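PDB 3LHL: putative agmatinase from Clostridium difficile, which probably hydrolyses agmatine to putrescine and urea, as a manganese-dependent enzyme of the arginase family. Local coordinates for residues 4-8 with 83-89; 185-189 with 230-234; 209-213 with 259-263. The contacts are given in a common frame with arbitrary orientation. Residue numbers count along the deposited sequence, not the author numbering.

Overall arrangement
From the N terminus the chain runs through residues 4-8 into strand 10-15 of the parallel eight-stranded sheet. Contact 1 closes the first long loop, returning the end of helix 70-86 to that N-terminal turn. Contact 2 opens only after this closure, at helix 185-191; before it ends at helix 229-235, contact 3 has opened in the loop 209-213, to close on helix 258-278, so these two cross along the chain. Contact 1 ties the N-terminal turn to the C-terminal end of helix 70-86, contact 2 joins two helices beside the sheet, and contact 3 fastens a loop near the manganese sites. Contacts 2 and 3 do not touch; their nearest atoms are about 7 Å apart.

Contact 1: 4-8 with 83-89; sequences NYEES and KIVRDSK. With PO4 (phosphate ion), chain G.
Residues 5-7 form a single turn with helical phi/psi but no regular helical bonds, beside the end of helix 70-86. Ser-88 (phi 58°) is the C-prime residue of a Schellman motif, with Lys-89 N to Ile-84 O at 3.1 Å and Ser-88 N to Val-85 O at 2.9 Å. CA atoms pair Tyr-5 with Ile-84 (9.3 Å), Glu-6 with Asp-87 (8.6 Å) and Ser-8 with Lys-89 (7.7 Å).

Two polar side chains bridge this gap. Tyr-5, chi1 t, donates its OH to Asp-87 OD2 at 2.6 Å. Lys-89, m-t-t-m, brings NZ to three carbonyls: 2.7 Å to Ser-8 O, and weak bonds to Glu-6 O (3.2 Å) and Tyr-5 O (3.3 Å). Asp-87 also takes a salt bridge from Arg-86 (NE to OD1, 2.9 Å), whose NH1 donates to O2 of a phosphate ion (2.8 Å), probably from the crystallisation liquor.

Lys-89 CE lies over the Tyr-5 ring, 4.2 Å from its centroid, a CH-pi contact; Ile-84 CG1 approaches the ring edge, 4.4 Å from Tyr-5 CE1. Ile-11 of strand 10-15 touches Tyr-5, Ile-84 and Lys-89.

A lysine ammonium, with three N-H donors, suits three backbone carbonyls, the strongest bond going to Ser-8 O.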
loop_
_atom_site.group_PDB
_atom_site.type_symbol
_atom_site.label_atom_id
_atom_site.label_comp_id
_atom_site.label_asym_id
_atom_site.label_seq_id
_atom_site.Cartn_x
_atom_site.Cartn_y
_atom_site.Cartn_z
ATOM N N ASN A 4 -13.476 -17.134 -7.092
ATOM C CA ASN A 4 -13.814 -17.904 -5.857
ATOM C C ASN A 4 -12.609 -17.952 -4.922
ATOM O O ASN A 4 -11.462 -18.033 -5.363
ATOM C CB ASN A 4 -14.253 -19.326 -6.219
ATOM C CG ASN A 4 -14.767 -20.111 -5.017
ATOM O OD1 ASN A 4 -14.021 -20.401 -4.077
ATOM N ND2 ASN A 4 -16.050 -20.456 -5.044
ATOM N N TYR A 5 -12.888 -17.906 -3.625
ATOM C CA TYR A 5 -11.857 -17.909 -2.597
ATOM C C TYR A 5 -10.854 -19.060 -2.662
ATOM O O TYR A 5 -9.656 -18.837 -2.833
ATOM C CB TYR A 5 -12.512 -17.900 -1.220
ATOM C CG TYR A 5 -11.550 -17.664 -0.084
ATOM C CD1 TYR A 5 -11.065 -16.386 0.190
ATOM C CD2 TYR A 5 -11.127 -18.718 0.727
ATOM C CE1 TYR A 5 -10.187 -16.161 1.245
ATOM C CE2 TYR A 5 -10.247 -18.505 1.786
ATOM C CZ TYR A 5 -9.785 -17.225 2.039
ATOM O OH TYR A 5 -8.935 -17.008 3.092
ATOM N N GLU A 6 -11.343 -20.288 -2.519
ATOM C CA GLU A 6 -10.475 -21.459 -2.521
ATOM C C GLU A 6 -9.571 -21.608 -3.741
ATOM O O GLU A 6 -8.454 -22.109 -3.625
ATOM C CB GLU A 6 -11.303 -22.740 -2.347
ATOM C CG GLU A 6 -12.226 -23.072 -3.515
ATOM C CD GLU A 6 -12.736 -24.509 -3.468
ATOM O OE1 GLU A 6 -11.904 -25.443 -3.531
ATOM O OE2 GLU A 6 -13.968 -24.705 -3.368
ATOM N N GLU A 7 -10.038 -21.174 -4.905
ATOM C CA GLU A 7 -9.241 -21.311 -6.120
ATOM C C GLU A 7 -8.184 -20.233 -6.342
ATOM O O GLU A 7 -7.170 -20.485 -6.991
ATOM C CB GLU A 7 -10.154 -21.356 -7.346
ATOM C CG GLU A 7 -11.239 -22.417 -7.280
ATOM C CD GLU A 7 -12.001 -22.547 -8.586
ATOM O OE1 GLU A 7 -11.418 -23.055 -9.569
ATOM O OE2 GLU A 7 -13.182 -22.130 -8.633
ATOM N N SER A 8 -8.410 -19.041 -5.805
ATOM C CA SER A 8 -7.474 -17.935 -6.002
ATOM C C SER A 8 -6.345 -17.865 -4.978
ATOM O O SER A 8 -6.509 -18.260 -3.826
ATOM C CB SER A 8 -8.239 -16.609 -6.002
ATOM O OG SER A 8 -9.250 -16.589 -6.997
ATOM N N LYS A 83 -7.060 -14.693 8.354
ATOM C CA LYS A 83 -7.674 -15.838 7.711
ATOM C C LYS A 83 -7.085 -16.059 6.315
ATOM O O LYS A 83 -6.839 -17.201 5.913
ATOM C CB LYS A 83 -9.187 -15.644 7.643
ATOM C CG LYS A 83 -9.832 -15.589 9.016
ATOM C CD LYS A 83 -11.261 -15.085 8.949
ATOM C CE LYS A 83 -11.814 -14.858 10.348
ATOM N NZ LYS A 83 -13.151 -14.194 10.322
ATOM N N ILE A 84 -6.842 -14.976 5.583
ATOM C CA ILE A 84 -6.272 -15.095 4.243
ATOM C C ILE A 84 -4.855 -15.659 4.334
ATOM O O ILE A 84 -4.493 -16.583 3.604
ATOM C CB ILE A 84 -6.238 -13.726 3.524
ATOM C CG1 ILE A 84 -7.671 -13.214 3.321
ATOM C CG2 ILE A 84 -5.517 -13.856 2.178
ATOM C CD1 ILE A 84 -7.758 -11.790 2.832
ATOM N N VAL A 85 -4.059 -15.109 5.243
ATOM C CA VAL A 85 -2.693 -15.576 5.425
ATOM C C VAL A 85 -2.699 -17.033 5.880
ATOM O O VAL A 85 -1.907 -17.851 5.403
ATOM C CB VAL A 85 -1.952 -14.733 6.487
ATOM C CG1 VAL A 85 -0.588 -15.357 6.793
ATOM C CG2 VAL A 85 -1.801 -13.291 6.000
ATOM N N ARG A 86 -3.594 -17.341 6.816
ATOM C CA ARG A 86 -3.721 -18.690 7.358
ATOM C C ARG A 86 -4.023 -19.699 6.258
ATOM O O ARG A 86 -3.556 -20.833 6.301
ATOM C CB ARG A 86 -4.844 -18.734 8.398
ATOM C CG ARG A 86 -5.184 -20.134 8.907
ATOM C CD ARG A 86 -6.592 -20.162 9.484
ATOM N NE ARG A 86 -7.574 -19.837 8.454
ATOM C CZ ARG A 86 -8.827 -19.466 8.693
ATOM N NH1 ARG A 86 -9.275 -19.364 9.939
ATOM N NH2 ARG A 86 -9.631 -19.188 7.681
ATOM N N ASP A 87 -4.810 -19.278 5.275
ATOM C CA ASP A 87 -5.178 -20.156 4.175
ATOM C C ASP A 87 -4.128 -20.180 3.068
ATOM O O ASP A 87 -4.406 -20.618 1.956
ATOM C CB ASP A 87 -6.532 -19.730 3.605
ATOM C CG ASP A 87 -7.649 -19.827 4.628
ATOM O OD1 ASP A 87 -7.488 -20.581 5.613
ATOM O OD2 ASP A 87 -8.694 -19.159 4.442
ATOM N N SER A 88 -2.923 -19.709 3.381
ATOM C CA SER A 88 -1.828 -19.680 2.414
ATOM C C SER A 88 -2.165 -18.887 1.156
ATOM O O SER A 88 -1.959 -19.354 0.038
ATOM C CB SER A 88 -1.426 -21.103 2.012
ATOM O OG SER A 88 -0.887 -21.813 3.111
ATOM N N LYS A 89 -2.689 -17.685 1.340
ATOM C CA LYS A 89 -3.033 -16.840 0.212
ATOM C C LYS A 89 -2.491 -15.447 0.485
ATOM O O LYS A 89 -2.161 -15.111 1.623
ATOM C CB LYS A 89 -4.552 -16.792 0.024
ATOM C CG LYS A 89 -5.178 -18.142 -0.258
ATOM C CD LYS A 89 -6.694 -18.051 -0.281
ATOM C CE LYS A 89 -7.312 -19.413 -0.540
ATOM N NZ LYS A 89 -6.798 -20.013 -1.805
HETATM P P PO4 G . -9.811 -20.218 13.307
HETATM O O1 PO4 G . -9.539 -19.016 14.144
HETATM O O2 PO4 G . -8.654 -20.468 12.407
HETATM O O3 PO4 G . -10.018 -21.400 14.188
HETATM O O4 PO4 G . -11.036 -19.988 12.492
#

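Contact 2: 185-189 with 230-234; sequences FENIV and IFKII
Helices 185-191 and 229-235 run nearly parallel: the axes of segments 185-189 and 230-234 differ by 22° in N-to-C direction (signed crossing angle -22°) and approach to 9.9 Å. Nearest CA pairs are Phe-185 with Ile-230 (7.2 Å), Glu-186 with Ile-233 (5.9 Å) and Val-189 with Ile-234 (7.3 Å). Both segments are regular, with Val-189 N to Phe-185 O at 2.9 Å and Ile-234 N to Ile-230 O at 3.0 Å.

The interface is apolar. Phe-185, chi1 t and chi2 59°, meets three isoleucines: CE2 lies 3.7 Å from Ile-230 CB and 3.9 Å from Ile-234 CG1, and CD2 lies 3.9 Å from Ile-233 CG2. Its broad ring spans one turn of the partner helix. Ile-233, m-t, points toward the first helix; its CG2 comes within 3.7 Å of Glu-186 CA and 4.0 Å of Val-189 CG2, while its CD1 touches Glu-186 CB at 3.9 Å. Glu-186 borders the exposed side, where its carboxylate can stay solvated.

Such parallel helix packing beside a parallel sheet characterises alpha/beta folds. The Phe-185 ring meets Phe-120 and Phe-156 edge-to-face on strands 115-120 and 153-158, and Ile-234 touches Ile-273 of helix 258-278.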
loop_
_atom_site.group_PDB
_atom_site.type_symbol
_atom_site.label_atom_id
_atom_site.label_comp_id
_atom_site.label_asym_id
_atom_site.label_seq_id
_atom_site.Cartn_x
_atom_site.Cartn_y
_atom_site.Cartn_z
ATOM N N PHE A 185 15.009 1.984 -6.368
ATOM C CA PHE A 185 14.149 0.811 -6.194
ATOM C C PHE A 185 14.676 -0.490 -6.800
ATOM O O PHE A 185 14.641 -1.535 -6.149
ATOM C CB PHE A 185 12.742 1.076 -6.732
ATOM C CG PHE A 185 11.727 0.041 -6.301
ATOM C CD1 PHE A 185 11.484 -0.193 -4.943
ATOM C CD2 PHE A 185 11.037 -0.720 -7.245
ATOM C CE1 PHE A 185 10.567 -1.174 -4.532
ATOM C CE2 PHE A 185 10.120 -1.702 -6.849
ATOM C CZ PHE A 185 9.885 -1.932 -5.486
ATOM N N GLU A 186 15.156 -0.438 -8.038
ATOM C CA GLU A 186 15.670 -1.643 -8.685
ATOM C C GLU A 186 16.834 -2.234 -7.899
ATOM O O GLU A 186 16.924 -3.451 -7.736
ATOM C CB GLU A 186 16.102 -1.349 -10.123
ATOM C CG GLU A 186 16.598 -2.578 -10.890
ATOM C CD GLU A 186 16.737 -2.320 -12.384
ATOM O OE1 GLU A 186 16.857 -1.142 -12.778
ATOM O OE2 GLU A 186 16.736 -3.293 -13.167
ATOM N N ASN A 187 17.718 -1.372 -7.403
ATOM C CA ASN A 187 18.852 -1.838 -6.620
ATOM C C ASN A 187 18.389 -2.512 -5.331
ATOM O O ASN A 187 18.888 -3.576 -4.971
ATOM C CB ASN A 187 19.798 -0.678 -6.281
ATOM C CG ASN A 187 20.764 -0.366 -7.406
ATOM O OD1 ASN A 187 21.028 -1.210 -8.256
ATOM N ND2 ASN A 187 21.311 0.839 -7.403
ATOM N N ILE A 188 17.437 -1.888 -4.639
ATOM C CA ILE A 188 16.917 -2.435 -3.390
ATOM C C ILE A 188 16.237 -3.775 -3.608
ATOM O O ILE A 188 16.434 -4.708 -2.832
ATOM C CB ILE A 188 15.915 -1.457 -2.719
ATOM C CG1 ILE A 188 16.666 -0.217 -2.222
ATOM C CG2 ILE A 188 15.195 -2.140 -1.547
ATOM C CD1 ILE A 188 17.821 -0.533 -1.277
ATOM N N VAL A 189 15.447 -3.875 -4.670
ATOM C CA VAL A 189 14.733 -5.109 -4.978
ATOM C C VAL A 189 15.679 -6.278 -5.272
ATOM O O VAL A 189 15.459 -7.389 -4.799
ATOM C CB VAL A 189 13.772 -4.904 -6.165
ATOM C CG1 VAL A 189 13.126 -6.218 -6.545
ATOM C CG2 VAL A 189 12.692 -3.889 -5.780
ATOM N N ILE A 230 8.143 0.568 -11.442
ATOM C CA ILE A 230 8.322 -0.326 -10.304
ATOM C C ILE A 230 7.625 -1.655 -10.568
ATOM O O ILE A 230 8.015 -2.688 -10.024
ATOM C CB ILE A 230 7.778 0.268 -8.980
ATOM C CG1 ILE A 230 6.246 0.287 -8.986
ATOM C CG2 ILE A 230 8.322 1.668 -8.784
ATOM C CD1 ILE A 230 5.646 0.423 -7.599
ATOM N N PHE A 231 6.596 -1.635 -11.411
ATOM C CA PHE A 231 5.889 -2.870 -11.717
ATOM C C PHE A 231 6.781 -3.791 -12.544
ATOM O O PHE A 231 6.803 -5.006 -12.333
ATOM C CB PHE A 231 4.591 -2.570 -12.467
ATOM C CG PHE A 231 3.644 -1.698 -11.695
ATOM C CD1 PHE A 231 3.456 -1.895 -10.328
ATOM C CD2 PHE A 231 2.936 -0.682 -12.334
ATOM C CE1 PHE A 231 2.581 -1.093 -9.606
ATOM C CE2 PHE A 231 2.057 0.124 -11.623
ATOM C CZ PHE A 231 1.878 -0.081 -10.252
ATOM N N LYS A 232 7.530 -3.204 -13.471
ATOM C CA LYS A 232 8.428 -3.975 -14.315
ATOM C C LYS A 232 9.564 -4.537 -13.459
ATOM O O LYS A 232 9.950 -5.699 -13.597
ATOM C CB LYS A 232 8.995 -3.085 -15.428
ATOM C CG LYS A 232 9.671 -3.853 -16.552
ATOM C CD LYS A 232 10.227 -2.910 -17.610
ATOM C CE LYS A 232 11.753 -2.949 -17.637
ATOM N NZ LYS A 232 12.370 -2.576 -16.327
ATOM N N ILE A 233 10.087 -3.699 -12.570
ATOM C CA ILE A 233 11.177 -4.079 -11.677
ATOM C C ILE A 233 10.782 -5.241 -10.765
ATOM O O ILE A 233 11.573 -6.156 -10.523
ATOM C CB ILE A 233 11.605 -2.870 -10.825
ATOM C CG1 ILE A 233 12.224 -1.807 -11.741
ATOM C CG2 ILE A 233 12.566 -3.309 -9.730
ATOM C CD1 ILE A 233 12.414 -0.461 -11.094
ATOM N N ILE A 234 9.556 -5.203 -10.256
ATOM C CA ILE A 234 9.085 -6.272 -9.397
ATOM C C ILE A 234 8.876 -7.532 -10.232
ATOM O O ILE A 234 9.240 -8.628 -9.814
ATOM C CB ILE A 234 7.762 -5.887 -8.693
ATOM C CG1 ILE A 234 8.056 -4.895 -7.566
ATOM C CG2 ILE A 234 7.059 -7.130 -8.162
ATOM C CD1 ILE A 234 6.828 -4.408 -6.853
#

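Contact 3: 209-213 with 259-263; sequences SVFPG and STVIA
The ring of Phe-211 lies against Ser-259, with Ser-259 CB over one face, 4.0 Å from the ring centroid, in a CH-pi contact; Phe-211 CE1 also reaches Ser-259 O at 3.1 Å. Chi1 t and chi2 87° bring the ring in from a loop without regular structure; the CA atoms of Phe-211 and Ser-259 are 5.1 Å apart. Beside it Ile-262, m-t and one turn on, points toward the loop: its CG2 is 4.1 Å from Phe-211 CD1 and its CD1 4.0 Å from Val-210 CG1.

Ser-259 OG, chi1 m, accepts Gly-213 N at 2.9 Å and is also hydrogen-bonded to Asp-254 OD2, so a small hydroxyl serves both loops. Glycine suits position 213 because a CB there would clash with Ser-259 CB.

The contact joins the loop that follows strand 196-202, which ends at the manganese ligand Asp-202, to the start of helix 258-278. The Phe-211 side chain is about 5 Å from that of the ligand Asp-204, beside the binuclear manganese site characteristic of the arginase family.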
loop_
_atom_site.group_PDB
_atom_site.type_symbol
_atom_site.label_atom_id
_atom_site.label_comp_id
_atom_site.label_asym_id
_atom_site.label_seq_id
_atom_site.Cartn_x
_atom_site.Cartn_y
_atom_site.Cartn_z
ATOM N N SER A 209 -0.202 17.058 -8.389
ATOM C CA SER A 209 -0.957 17.489 -9.569
ATOM C C SER A 209 -1.378 16.314 -10.443
ATOM O O SER A 209 -2.242 16.447 -11.310
ATOM C CB SER A 209 -0.135 18.473 -10.402
ATOM O OG SER A 209 0.147 19.648 -9.665
ATOM N N VAL A 210 -0.754 15.166 -10.215
ATOM C CA VAL A 210 -1.068 13.960 -10.964
ATOM C C VAL A 210 -2.154 13.184 -10.222
ATOM O O VAL A 210 -3.106 12.701 -10.833
ATOM C CB VAL A 210 0.181 13.058 -11.106
ATOM C CG1 VAL A 210 -0.209 11.697 -11.693
ATOM C CG2 VAL A 210 1.228 13.757 -11.977
ATOM N N PHE A 211 -2.002 13.074 -8.904
ATOM C CA PHE A 211 -2.950 12.338 -8.064
ATOM C C PHE A 211 -3.428 13.252 -6.934
ATOM O O PHE A 211 -3.029 13.094 -5.785
ATOM C CB PHE A 211 -2.259 11.103 -7.472
ATOM C CG PHE A 211 -3.200 10.117 -6.813
ATOM C CD1 PHE A 211 -3.826 9.124 -7.562
ATOM C CD2 PHE A 211 -3.442 10.173 -5.447
ATOM C CE1 PHE A 211 -4.680 8.193 -6.956
ATOM C CE2 PHE A 211 -4.292 9.253 -4.830
ATOM C CZ PHE A 211 -4.912 8.261 -5.588
ATOM N N PRO A 212 -4.295 14.222 -7.254
ATOM C CA PRO A 212 -4.796 15.143 -6.231
ATOM C C PRO A 212 -5.898 14.557 -5.350
ATOM O O PRO A 212 -6.223 15.115 -4.294
ATOM C CB PRO A 212 -5.266 16.334 -7.060
ATOM C CG PRO A 212 -5.790 15.673 -8.300
ATOM C CD PRO A 212 -4.742 14.627 -8.600
ATOM N N GLY A 213 -6.465 13.433 -5.780
ATOM C CA GLY A 213 -7.523 12.799 -5.014
ATOM C C GLY A 213 -6.953 12.046 -3.830
ATOM O O GLY A 213 -7.072 10.817 -3.742
ATOM N N SER A 259 -7.837 10.453 -10.472
ATOM C CA SER A 259 -7.168 9.769 -9.368
ATOM C C SER A 259 -7.708 8.354 -9.183
ATOM O O SER A 259 -6.964 7.433 -8.860
ATOM C CB SER A 259 -7.359 10.550 -8.067
ATOM O OG SER A 259 -6.671 11.783 -8.117
ATOM N N THR A 260 -9.009 8.188 -9.387
ATOM C CA THR A 260 -9.646 6.886 -9.244
ATOM C C THR A 260 -9.170 5.950 -10.353
ATOM O O THR A 260 -8.902 4.769 -10.123
ATOM C CB THR A 260 -11.183 7.029 -9.311
ATOM O OG1 THR A 260 -11.621 7.894 -8.254
ATOM C CG2 THR A 260 -11.871 5.665 -9.170
ATOM N N VAL A 261 -9.064 6.493 -11.560
ATOM C CA VAL A 261 -8.625 5.719 -12.705
ATOM C C VAL A 261 -7.193 5.256 -12.466
ATOM O O VAL A 261 -6.841 4.119 -12.756
ATOM C CB VAL A 261 -8.694 6.567 -13.994
ATOM C CG1 VAL A 261 -8.223 5.751 -15.185
ATOM C CG2 VAL A 261 -10.121 7.052 -14.211
ATOM N N ILE A 262 -6.372 6.151 -11.929
ATOM C CA ILE A 262 -4.981 5.827 -11.641
ATOM C C ILE A 262 -4.903 4.680 -10.633
ATOM O O ILE A 262 -4.113 3.750 -10.799
ATOM C CB ILE A 262 -4.238 7.054 -11.074
ATOM C CG1 ILE A 262 -4.211 8.170 -12.130
ATOM C CG2 ILE A 262 -2.842 6.660 -10.627
ATOM C CD1 ILE A 262 -3.512 9.450 -11.685
ATOM N N ALA A 263 -5.727 4.750 -9.590
ATOM C CA ALA A 263 -5.737 3.713 -8.562
ATOM C C ALA A 263 -6.166 2.376 -9.173
ATOM O O ALA A 263 -5.638 1.318 -8.826
ATOM C CB ALA A 263 -6.693 4.104 -7.428
#